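Ethylbenzene dehydrogenase alpha-subunit (Aromatoleum aromaticum, PDB 2IVF) is a molybdopterin oxidoreductase subunit that carries a molybdenum atom and an iron/sulfur cluster within a three-chain assembly. Local coordinates at residues Asn218-Gly222 against Pro961-Thr965; Asp223-Ala228 against Ala478-Ala482; Gly233-Met237 against Phe956-Ser960; Ala547-Tyr552 against Phe574-Leu578. The contacts are given in a common frame with arbitrary orientation. Numbering follows the deposited sequence.

Contact 1 of 4, residues Asn218-Gly222 against Pro961-Thr965. With MD1 (phosphoric acid 4-(2-amino-4-oxo-3,4,5,6,-tetrahydro-pteridin-6-yl)-2-hydroxy-3,4-dimercapto-but-3-en-yl ester guanylate ester), chain N.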
# COMPACT_ATOMS: atom_id res chain seq x y z
N ASN A 218 -4.83 10.07 18.39
CA ASN A 218 -4.52 10.96 17.26
C ASN A 218 -3.35 11.87 17.46
O ASN A 218 -2.58 12.12 16.53
CB ASN A 218 -5.75 11.76 16.88
CG ASN A 218 -6.52 11.07 15.85
OD1 ASN A 218 -7.26 10.13 16.13
ND2 ASN A 218 -6.27 11.45 14.60
N VAL A 219 -3.21 12.37 18.67
CA VAL A 219 -2.08 13.21 19.02
C VAL A 219 -0.80 12.33 19.01
O VAL A 219 0.30 12.79 18.64
CB VAL A 219 -2.35 13.87 20.34
CG1 VAL A 219 -1.19 14.82 20.78
CG2 VAL A 219 -3.71 14.65 20.25
N ASP A 220 -0.96 11.06 19.39
CA ASP A 220 0.17 10.15 19.53
C ASP A 220 0.72 9.76 18.15
O ASP A 220 1.94 9.71 17.95
CB ASP A 220 -0.22 8.93 20.37
CG ASP A 220 0.98 8.06 20.73
OD1 ASP A 220 1.89 8.54 21.47
OD2 ASP A 220 1.00 6.91 20.26
N ILE A 221 -0.17 9.52 17.21
CA ILE A 221 0.25 9.15 15.84
C ILE A 221 0.73 10.35 15.06
O ILE A 221 1.70 10.26 14.32
CB ILE A 221 -0.82 8.37 15.10
CG1 ILE A 221 -2.14 9.16 14.99
CG2 ILE A 221 -1.05 7.02 15.80
CD1 ILE A 221 -3.36 8.34 14.52
N GLY A 222 0.09 11.49 15.27
CA GLY A 222 0.41 12.70 14.53
C GLY A 222 -0.49 12.98 13.36
O GLY A 222 0.01 13.41 12.32
N PRO A 961 0.30 19.31 22.43
CA PRO A 961 1.49 19.25 21.60
C PRO A 961 1.78 17.84 21.17
O PRO A 961 2.03 17.00 22.01
CB PRO A 961 2.59 19.81 22.52
CG PRO A 961 2.08 19.68 23.88
CD PRO A 961 0.62 19.53 23.86
N ALA A 962 1.73 17.59 19.88
CA ALA A 962 1.95 16.25 19.34
C ALA A 962 3.45 15.93 19.20
O ALA A 962 4.21 16.66 18.59
CB ALA A 962 1.23 16.09 17.99
N PRO A 963 3.89 14.81 19.79
CA PRO A 963 5.31 14.41 19.77
C PRO A 963 5.69 13.66 18.50
O PRO A 963 6.22 12.54 18.56
CB PRO A 963 5.41 13.51 20.99
CG PRO A 963 4.06 12.80 20.94
CD PRO A 963 3.07 13.86 20.56
N VAL A 964 5.45 14.30 17.36
CA VAL A 964 5.26 13.60 16.08
C VAL A 964 6.01 14.25 14.93
O VAL A 964 5.83 13.87 13.80
CB VAL A 964 3.78 13.54 15.70
CG1 VAL A 964 2.92 12.80 16.80
CG2 VAL A 964 3.19 14.94 15.35
N THR A 965 6.82 15.25 15.26
CA THR A 965 7.41 16.19 14.32
C THR A 965 8.66 15.63 13.64
O THR A 965 9.72 16.24 13.64
CB THR A 965 7.78 17.47 15.04
OG1 THR A 965 8.69 17.17 16.11
CG2 THR A 965 6.47 18.11 15.64
PB MD1 N . 0.35 1.68 14.81
O3B MD1 N . 0.58 0.65 13.63
O1B MD1 N . -1.12 1.79 15.02
O2B MD1 N . 1.31 1.51 15.92
O3A MD1 N . 0.81 3.04 14.12
C10 MD1 N . -0.10 3.89 13.39
C11 MD1 N . 0.80 4.94 12.76
O11 MD1 N . 1.39 4.25 11.61
C12 MD1 N . -0.02 6.09 12.25
S12 MD1 N . -1.71 5.97 12.02
C13 MD1 N . 0.57 7.27 11.88
S13 MD1 N . -0.31 8.57 11.25
C14 MD1 N . 2.02 7.52 12.02
N15 MD1 N . 2.79 7.80 10.86
C16 MD1 N . 4.15 7.91 10.91
C15 MD1 N . 4.80 8.31 9.75
O14 MD1 N . 4.17 8.57 8.70
N17 MD1 N . 6.16 8.32 9.84
C17 MD1 N . 6.83 8.03 11.03
N16 MD1 N . 8.15 8.10 11.00
N18 MD1 N . 6.16 7.69 12.14
C20 MD1 N . 4.84 7.64 12.09
N8 MD1 N . 4.16 7.35 13.23
C7 MD1 N . 2.73 7.19 13.31
PA MD1 N . 1.22 -0.82 13.57
O1A MD1 N . 0.61 -1.45 12.36
O2A MD1 N . 2.69 -0.68 13.60
O5' MD1 N . 0.75 -1.57 14.88
C5' MD1 N . -0.62 -1.94 14.94
C4' MD1 N . -0.73 -3.36 15.31
O4' MD1 N . -2.12 -3.64 15.17
C1' MD1 N . -2.18 -5.02 14.84
N9 MD1 N . -3.45 -5.45 14.24
C4 MD1 N . -4.36 -6.16 14.91
N3 MD1 N . -4.35 -6.59 16.19
C2 MD1 N . -5.38 -7.27 16.67
N2 MD1 N . -5.39 -7.70 17.97
N1 MD1 N . -6.41 -7.60 15.81
C6 MD1 N . -6.48 -7.20 14.50
O6 MD1 N . -7.48 -7.48 13.83
C5 MD1 N . -5.41 -6.43 14.02
N7 MD1 N . -5.10 -5.89 12.84
C8 MD1 N . -3.91 -5.29 13.00
C2' MD1 N . -1.05 -5.22 13.82
O2' MD1 N . -0.57 -6.58 13.74
C3' MD1 N . 0.01 -4.21 14.28
O3' MD1 N . 1.15 -4.87 14.91

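Contact 2 of 4, residues Asp223-Ala228 against Ala478-Ala482. With MO (molybdenum atom), chain L; MGD (2-amino-5,6-dimercapto-7-methyl-3,7,8a,9-tetrahydro-8-oxa-1,3,9,10-tetraaza-anthracen-4-one guanosine dinucleotide), chain M.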
# COMPACT_ATOMS: atom_id res chain seq x y z
N ASP A 223 -1.79 12.70 13.54
CA ASP A 223 -2.85 12.99 12.57
C ASP A 223 -3.79 14.05 13.10
O ASP A 223 -4.76 13.76 13.79
CB ASP A 223 -3.68 11.78 12.27
CG ASP A 223 -2.90 10.73 11.55
OD1 ASP A 223 -1.89 11.10 10.95
OD2 ASP A 223 -3.29 9.54 11.60
N THR A 224 -3.48 15.27 12.76
CA THR A 224 -4.17 16.43 13.25
C THR A 224 -3.95 17.56 12.26
O THR A 224 -3.06 17.48 11.43
CB THR A 224 -3.61 16.86 14.56
OG1 THR A 224 -4.47 17.85 15.08
CG2 THR A 224 -2.25 17.46 14.33
N TYR A 225 -4.77 18.59 12.32
CA TYR A 225 -4.54 19.79 11.50
C TYR A 225 -4.64 20.97 12.41
O TYR A 225 -5.68 21.61 12.56
CB TYR A 225 -5.55 19.86 10.38
CG TYR A 225 -5.48 18.71 9.42
CD1 TYR A 225 -4.47 18.61 8.46
CD2 TYR A 225 -6.46 17.74 9.42
CE1 TYR A 225 -4.45 17.57 7.56
CE2 TYR A 225 -6.45 16.69 8.53
CZ TYR A 225 -5.43 16.58 7.62
OH TYR A 225 -5.45 15.53 6.72
N MET A 226 -3.54 21.22 13.09
CA MET A 226 -3.53 22.24 14.15
C MET A 226 -3.71 23.64 13.59
O MET A 226 -4.20 24.54 14.28
CB MET A 226 -2.28 22.11 15.00
CG MET A 226 -2.30 20.84 15.86
SD MET A 226 -3.56 21.00 17.13
CE MET A 226 -2.71 22.03 18.34
N GLY A 227 -3.33 23.83 12.33
CA GLY A 227 -3.50 25.10 11.66
C GLY A 227 -4.97 25.36 11.34
O GLY A 227 -5.46 26.47 11.41
N ALA A 228 -5.66 24.30 10.97
CA ALA A 228 -7.10 24.39 10.81
C ALA A 228 -7.71 24.67 12.18
O ALA A 228 -8.56 25.55 12.35
CB ALA A 228 -7.64 23.06 10.23
N ALA A 478 -10.17 20.59 2.27
CA ALA A 478 -8.72 20.51 2.55
C ALA A 478 -8.22 19.13 2.96
O ALA A 478 -7.06 18.92 2.97
CB ALA A 478 -8.31 21.57 3.60
N PHE A 479 -9.11 18.23 3.37
CA PHE A 479 -8.78 16.95 3.93
C PHE A 479 -10.08 16.18 4.16
O PHE A 479 -11.16 16.66 3.82
CB PHE A 479 -7.92 17.05 5.20
CG PHE A 479 -8.29 18.19 6.14
CD1 PHE A 479 -9.47 18.18 6.88
CD2 PHE A 479 -7.40 19.24 6.34
CE1 PHE A 479 -9.75 19.22 7.75
CE2 PHE A 479 -7.67 20.26 7.22
CZ PHE A 479 -8.85 20.26 7.91
N ALA A 480 -9.98 14.97 4.73
CA ALA A 480 -11.13 14.13 4.97
C ALA A 480 -11.13 13.70 6.43
O ALA A 480 -10.82 12.57 6.74
CB ALA A 480 -11.09 12.94 4.08
N TRP A 481 -11.53 14.61 7.31
CA TRP A 481 -11.40 14.38 8.74
C TRP A 481 -12.73 14.56 9.46
O TRP A 481 -12.76 14.81 10.64
CB TRP A 481 -10.36 15.37 9.23
CG TRP A 481 -9.60 14.98 10.42
CD1 TRP A 481 -9.32 15.76 11.50
CD2 TRP A 481 -8.99 13.72 10.67
NE1 TRP A 481 -8.57 15.06 12.41
CE2 TRP A 481 -8.36 13.80 11.92
CE3 TRP A 481 -8.90 12.53 9.96
CZ2 TRP A 481 -7.68 12.75 12.47
CZ3 TRP A 481 -8.21 11.48 10.51
CH2 TRP A 481 -7.61 11.60 11.74
N ALA A 482 -13.83 14.52 8.72
CA ALA A 482 -15.17 14.46 9.28
C ALA A 482 -15.58 12.99 9.31
O ALA A 482 -15.50 12.31 8.31
CB ALA A 482 -16.12 15.27 8.45
MO MO L . -2.52 7.87 10.73
PB MGD M . 1.91 10.78 4.08
O1B MGD M . 1.99 9.37 3.62
O2B MGD M . 2.71 11.10 5.30
O3B MGD M . 0.46 11.34 4.34
O3A MGD M . -1.20 9.41 4.25
PA MGD M . -0.98 10.91 3.73
O1A MGD M . -1.01 10.83 2.27
O2A MGD M . -1.92 11.80 4.39
O5' MGD M . 2.40 11.76 2.90
C5' MGD M . 3.67 11.52 2.28
C4' MGD M . 4.07 12.73 1.43
O4' MGD M . 4.36 13.84 2.28
C3' MGD M . 5.42 12.33 0.88
O3' MGD M . 5.18 11.74 -0.39
C2' MGD M . 6.15 13.68 0.77
O2' MGD M . 6.37 14.00 -0.61
C1' MGD M . 5.18 14.67 1.44
N9 MGD M . 5.96 15.61 2.29
C8 MGD M . 6.82 15.32 3.27
N7 MGD M . 7.29 16.44 3.84
C5 MGD M . 6.67 17.47 3.19
C6 MGD M . 6.72 18.85 3.25
O6 MGD M . 7.44 19.51 4.01
N1 MGD M . 5.89 19.56 2.38
C2 MGD M . 5.04 18.98 1.43
N2 MGD M . 4.27 19.76 0.60
N3 MGD M . 5.00 17.64 1.40
C4 MGD M . 5.80 16.91 2.23
C10 MGD M . -1.21 9.11 5.60
C11 MGD M . -2.41 8.24 5.88
O11 MGD M . -2.31 7.13 5.09
C12 MGD M . -2.61 7.88 7.36
S12 MGD M . -2.20 8.99 8.65
C13 MGD M . -3.13 6.65 7.69
S13 MGD M . -3.38 6.25 9.35
C14 MGD M . -3.46 5.65 6.63
N15 MGD M . -2.32 4.69 6.58
C16 MGD M . -1.98 4.01 5.40
C17 MGD M . -1.04 3.02 5.35
O17 MGD M . -0.40 2.67 6.37
N18 MGD M . -0.78 2.41 4.10
C19 MGD M . -1.43 2.76 2.96
N19 MGD M . -1.10 2.12 1.82
N20 MGD M . -2.32 3.77 3.04
C21 MGD M . -2.62 4.35 4.21
N22 MGD M . -3.55 5.38 4.26
C23 MGD M . -3.53 6.40 5.27
O HOH W 1 -7.03 14.65 14.94
O HOH W 2 -7.66 13.60 5.95

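Contact 3 of 4, residues Gly233-Met237 against Phe956-Ser960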
# COMPACT_ATOMS: atom_id res chain seq x y z
N GLY A 233 -11.04 26.97 14.50
CA GLY A 233 -11.51 26.51 15.82
C GLY A 233 -11.94 25.07 15.72
O GLY A 233 -12.45 24.54 16.67
N LYS A 234 -11.72 24.40 14.58
CA LYS A 234 -12.04 22.97 14.47
C LYS A 234 -11.33 22.34 13.31
O LYS A 234 -10.85 23.02 12.42
CB LYS A 234 -13.56 22.73 14.36
CG LYS A 234 -14.17 23.09 12.99
CD LYS A 234 -14.36 24.57 12.84
CE LYS A 234 -15.22 24.91 11.60
NZ LYS A 234 -16.65 24.41 11.70
N MET A 235 -11.26 21.01 13.33
CA MET A 235 -10.55 20.30 12.29
C MET A 235 -11.32 19.15 11.71
O MET A 235 -10.90 18.59 10.73
CB MET A 235 -9.17 19.83 12.76
CG MET A 235 -9.16 18.75 13.77
SD MET A 235 -7.46 18.28 14.30
CE MET A 235 -7.21 19.47 15.60
N HIS A 236 -12.45 18.81 12.31
CA HIS A 236 -13.18 17.65 11.89
C HIS A 236 -14.10 17.98 10.72
O HIS A 236 -15.31 17.94 10.84
CB HIS A 236 -13.91 17.04 13.06
CG HIS A 236 -13.04 16.18 13.89
ND1 HIS A 236 -12.29 15.16 13.34
CD2 HIS A 236 -12.74 16.21 15.21
CE1 HIS A 236 -11.58 14.59 14.30
NE2 HIS A 236 -11.84 15.20 15.44
N MET A 237 -13.48 18.33 9.60
CA MET A 237 -14.18 18.74 8.39
C MET A 237 -13.66 17.83 7.33
O MET A 237 -12.51 17.43 7.39
CB MET A 237 -13.86 20.17 8.03
CG MET A 237 -14.16 21.16 9.17
SD MET A 237 -13.65 22.80 8.67
CE MET A 237 -11.88 22.68 8.91
N PHE A 956 -10.57 15.22 22.91
CA PHE A 956 -10.09 13.98 22.31
C PHE A 956 -9.75 14.20 20.83
O PHE A 956 -10.55 14.76 20.08
CB PHE A 956 -11.15 12.90 22.51
CG PHE A 956 -10.80 11.56 21.88
CD1 PHE A 956 -9.54 10.99 22.04
CD2 PHE A 956 -11.77 10.85 21.19
CE1 PHE A 956 -9.24 9.75 21.47
CE2 PHE A 956 -11.47 9.60 20.62
CZ PHE A 956 -10.20 9.06 20.77
N MET A 957 -8.55 13.75 20.47
CA MET A 957 -7.95 13.85 19.14
C MET A 957 -7.57 15.25 18.67
O MET A 957 -7.03 15.42 17.56
CB MET A 957 -8.85 13.18 18.10
CG MET A 957 -9.18 11.75 18.46
SD MET A 957 -10.21 10.97 17.22
CE MET A 957 -11.48 12.22 17.17
N ASN A 958 -7.84 16.26 19.49
CA ASN A 958 -7.73 17.64 19.07
C ASN A 958 -6.97 18.48 20.08
O ASN A 958 -7.44 18.73 21.16
CB ASN A 958 -9.13 18.24 18.92
CG ASN A 958 -9.89 17.66 17.78
OD1 ASN A 958 -9.97 18.26 16.71
ND2 ASN A 958 -10.44 16.46 17.98
N GLY A 959 -5.79 18.92 19.70
CA GLY A 959 -5.06 19.86 20.54
C GLY A 959 -3.99 19.17 21.34
O GLY A 959 -3.82 17.96 21.25
N SER A 960 -3.28 19.97 22.13
CA SER A 960 -2.11 19.52 22.90
C SER A 960 -0.94 19.24 21.92
O SER A 960 -1.15 19.06 20.72
CB SER A 960 -2.43 18.32 23.81
OG SER A 960 -2.24 17.09 23.15
O HOH W 3 -12.25 19.62 15.48

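Contact 4 of 4, residues Ala547-Tyr552 against Phe574-Leu578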
# COMPACT_ATOMS: atom_id res chain seq x y z
N ALA A 547 2.06 13.69 25.01
CA ALA A 547 3.31 14.35 25.40
C ALA A 547 3.59 14.29 26.91
O ALA A 547 4.76 14.30 27.34
CB ALA A 547 3.36 15.82 24.87
N MET A 548 2.54 14.29 27.72
CA MET A 548 2.72 14.45 29.16
C MET A 548 3.40 13.24 29.76
O MET A 548 4.41 13.39 30.44
CB MET A 548 1.40 14.70 29.90
CG MET A 548 0.68 15.95 29.47
SD MET A 548 1.74 17.42 29.50
CE MET A 548 0.53 18.69 29.03
N TRP A 549 2.84 12.06 29.54
CA TRP A 549 3.36 10.87 30.20
C TRP A 549 4.73 10.52 29.54
O TRP A 549 5.64 10.10 30.23
CB TRP A 549 2.36 9.71 30.16
CG TRP A 549 2.38 8.92 28.91
CD1 TRP A 549 1.89 9.27 27.71
CD2 TRP A 549 2.94 7.63 28.77
NE1 TRP A 549 2.14 8.26 26.78
CE2 TRP A 549 2.79 7.25 27.42
CE3 TRP A 549 3.60 6.78 29.66
CZ2 TRP A 549 3.23 6.03 26.94
CZ3 TRP A 549 4.05 5.57 29.19
CH2 TRP A 549 3.86 5.20 27.84
N LEU A 550 4.88 10.78 28.24
CA LEU A 550 6.16 10.53 27.58
C LEU A 550 7.24 11.39 28.18
O LEU A 550 8.35 10.90 28.46
CB LEU A 550 6.08 10.76 26.08
CG LEU A 550 5.23 9.77 25.28
CD1 LEU A 550 5.19 10.18 23.82
CD2 LEU A 550 5.72 8.31 25.45
N TYR A 551 6.89 12.66 28.46
CA TYR A 551 7.81 13.62 29.09
C TYR A 551 8.18 13.25 30.51
O TYR A 551 9.34 13.30 30.87
CB TYR A 551 7.18 15.03 29.13
CG TYR A 551 8.03 16.15 29.69
CD1 TYR A 551 8.94 16.83 28.89
CD2 TYR A 551 7.88 16.59 31.03
CE1 TYR A 551 9.72 17.90 29.42
CE2 TYR A 551 8.62 17.63 31.52
CZ TYR A 551 9.54 18.29 30.70
OH TYR A 551 10.26 19.31 31.28
N TYR A 552 7.18 12.90 31.31
CA TYR A 552 7.35 12.62 32.72
C TYR A 552 7.79 11.21 33.07
O TYR A 552 8.41 11.00 34.08
CB TYR A 552 6.03 12.91 33.43
CG TYR A 552 5.79 14.37 33.62
CD1 TYR A 552 6.67 15.12 34.40
CD2 TYR A 552 4.72 15.03 33.01
CE1 TYR A 552 6.49 16.46 34.57
CE2 TYR A 552 4.51 16.42 33.23
CZ TYR A 552 5.40 17.11 34.00
OH TYR A 552 5.27 18.48 34.23
N PHE A 574 10.44 23.55 25.61
CA PHE A 574 9.19 22.86 25.78
C PHE A 574 8.79 22.77 27.24
O PHE A 574 7.70 23.14 27.60
CB PHE A 574 9.28 21.44 25.23
CG PHE A 574 8.03 20.64 25.45
CD1 PHE A 574 6.96 20.75 24.57
CD2 PHE A 574 7.91 19.81 26.56
CE1 PHE A 574 5.81 20.06 24.80
CE2 PHE A 574 6.74 19.08 26.78
CZ PHE A 574 5.69 19.22 25.90
N GLY A 575 9.68 22.27 28.09
CA GLY A 575 9.34 22.08 29.51
C GLY A 575 9.14 23.35 30.31
O GLY A 575 8.36 23.38 31.28
N ALA A 576 9.86 24.39 29.91
CA ALA A 576 9.68 25.73 30.44
C ALA A 576 8.31 26.30 30.07
O ALA A 576 7.62 26.88 30.91
CB ALA A 576 10.79 26.63 29.97
N TYR A 577 7.92 26.15 28.81
CA TYR A 577 6.57 26.47 28.39
C TYR A 577 5.53 25.63 29.14
O TYR A 577 4.51 26.15 29.58
CB TYR A 577 6.42 26.27 26.89
CG TYR A 577 6.91 27.43 26.03
CD1 TYR A 577 6.15 28.59 25.88
CD2 TYR A 577 8.11 27.35 25.33
CE1 TYR A 577 6.58 29.65 25.05
CE2 TYR A 577 8.56 28.40 24.50
CZ TYR A 577 7.79 29.55 24.36
OH TYR A 577 8.26 30.61 23.55
N LEU A 578 5.80 24.33 29.31
CA LEU A 578 4.90 23.46 30.10
C LEU A 578 4.69 23.97 31.52
O LEU A 578 3.55 24.07 32.00
CB LEU A 578 5.46 22.04 30.15
CG LEU A 578 4.69 20.98 30.94
CD1 LEU A 578 3.28 20.80 30.45
CD2 LEU A 578 5.45 19.68 30.85

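Contact 1 of 4, residues Asn218-Gly222 against Pro961-Thr965
Van der Waals contact, methyl groups against backbone as well as side chain, joins the last turn of helix 217-221 to the loop 961-965. V219 lies 5.1 Å from A962 between CA atoms, and its CG1 meets A962 CB at 3.9 Å and the ring carbon P963 CD at 4.4 Å; a branched valine on one side and a small alanine and compact proline on the other suit so tight an approach. V964 points into the turn at the helix end. Its CG1 touches V219 O at 3.2 Å, D220 O at 3.4 Å and G222 CA at 3.4 Å, so a methyl group packs against the C-terminal end of the helix. V219 O is covered by these carbons and finds no polar partner in the model.

Backbone shape makes the fit possible. The helix closes with G222 N to N218 O (3.0 Å), and G222 then turns to positive phi (98°), where a CB would collide with V964 CB and with the preceding carbonyl. Across from it, P963 centres an inverse gamma turn, with a weak V964 N to A962 O bond of 2.9 Å.

MD1 lies close by: I221 O is 3.4 Å from its C7. D220, its CA-CB bond pointing away from the loop, forms salt bridges with K614 and R613. Helix 546-553 also covers V219 and P963, and the loop runs on to strand 969-975 of the beta barrel.

Contact 2 of 4, residues Asp223-Ala228 against Ala478-Ala482
Y225, just before helix 226-232, is the residue most covered here, and its ring meets two other aromatics, one on a face and one at an edge. The face lies on F479 in an offset stack, centroids 3.8 Å apart and planes at only 8°, while the edge points at the face of W481 in an edge-to-face pair (five-membered ring centroid at 5.4 Å, planes at 90°). Flat, wide rings fill this gap between two backbones whose CA atoms stay about 9 Å apart. The phenol end is polar: Y225 OH bonds to I444 O and receives a 3.0 Å bond from water 2, which accepts one from A480 N.

This aromatic cluster lies beside the molybdenum site. D223 OD2, an aspartate ligand as in some other molybdopterin enzymes, binds MO at 2.0 Å alongside S12 (2.4 Å) and S13 (2.3 Å) of MGD, with three further ligand atoms completing the site, and D223 OD1 pairs with K450.

W481 packs on the backbone of the same residue: its CZ2 touches D223 O at 3.4 Å, and water 1 links D223 O (2.7 Å) to W481 NE1 (3.0 Å), a bond that uses the indole's one polar atom. F479 also receives A228 of the helix, a small residue whose CB meets CZ at the ring edge, 3.8 Å away.

Contact 3 of 4, residues Gly233-Met237 against Phe956-Ser960
Neither segment is helix or strand, and both bend sharply. G233 leaves helix 226-232 at positive phi (81°), a conformation that favours glycine, and H236 centres an inverse gamma turn closed by a weak M237 N to M235 O bond of 2.8 Å. On the facing loop M957, G959 and S960 all have positive phi; at G959 (101°/180°) any CB would strike the preceding carbonyl. The two backbones come nearest at M235 and N958, whose CA atoms are 7.8 Å apart, so side chains and water must span the gap. The contact thus ties the loop that follows helix 226-232 to the long connection preceding strand 969-975, the last strand of the closed barrel, consistent with a double-psi fold.

N958 does most of the bridging, because an amide can donate and accept at once. Its ND2 gives one bond to H236 NE2 (3.2 Å, nearly linear) and another to F956 O (2.7 Å), bracing its own loop. OD1 accepts from a water at 2.9 Å that in turn takes M235 N at 2.7 Å. H236 ND1 bonds to W481 O, leaving NE2 as the acceptor. The flexible methionines fill the space around this polar core: M235 CG lies 3.1 Å from N958 OD1, and M957 CE 3.5 Å from H236 NE2.

Contact 4 of 4, residues Ala547-Tyr552 against Phe574-Leu578
This is a helix-helix crossing within the molybdopterin oxidoreductase family region: helices 546-553 and 574-583 pack across a short intervening stretch of chain, at -118°. Their local axes come no nearer than 12.6 Å, a wide spacing bridged mainly by long aromatic, leucine and methionine side chains.

The main bump from helix 574-583 is L578. It enters a hollow walled by M548, Y551 and Y552; the two tyrosines follow M548 by three and four residues, which brings all three round to the side facing L578. CD1 of L578 reaches M548 CE at 3.7 Å, while CD2 sits over the Y551 ring in a CH-pi contact, 4.2 Å from the centroid, and also lies 3.6 Å from Y552 OH. The branched end of leucine suits this pocket, since its two methyls meet different walls.

Y551 is the answering bump. Its ring lies across the groove lined by F574, G575 and L578, with CD1 3.8 Å from F574 CE2 and the two ring planes inclined at 54°. F574 in turn leans toward A547, a small residue that leaves room for the ring (CB to CZ 4.2 Å).

N561 braces both sides, bonding to Y551 OH and to G575 N. The tip of Y551 lands where the opposing helix has no side chain: its OH stands 3.4 Å from G575 CA, and a CB on that residue would lie just 2.2 Å from the hydroxyl.

All four contacts are largely buried, but contacts 1, 2 and 3 lie 8 to 9 Å from the chain centre, whereas contact 4 is about 20 Å out. Contacts 1 and 3 use consecutive parts of one late loop, 956-965, and contacts 1 to 3 draw on successive segments from 218 to 237. Chemistry follows position: metal ligation and aromatic stacking in contact 2, amide and water bridges in contact 3, and chiefly van der Waals packing in the others, carbonyl oxygens against methyls in contact 1 and phenol rings against leucine and glycine in contact 4. N218 ND2 bonds to D223 O (2.9 Å) between contacts 1 and 2; P961 O meets A547 CB (3.4 Å) between 1 and 4.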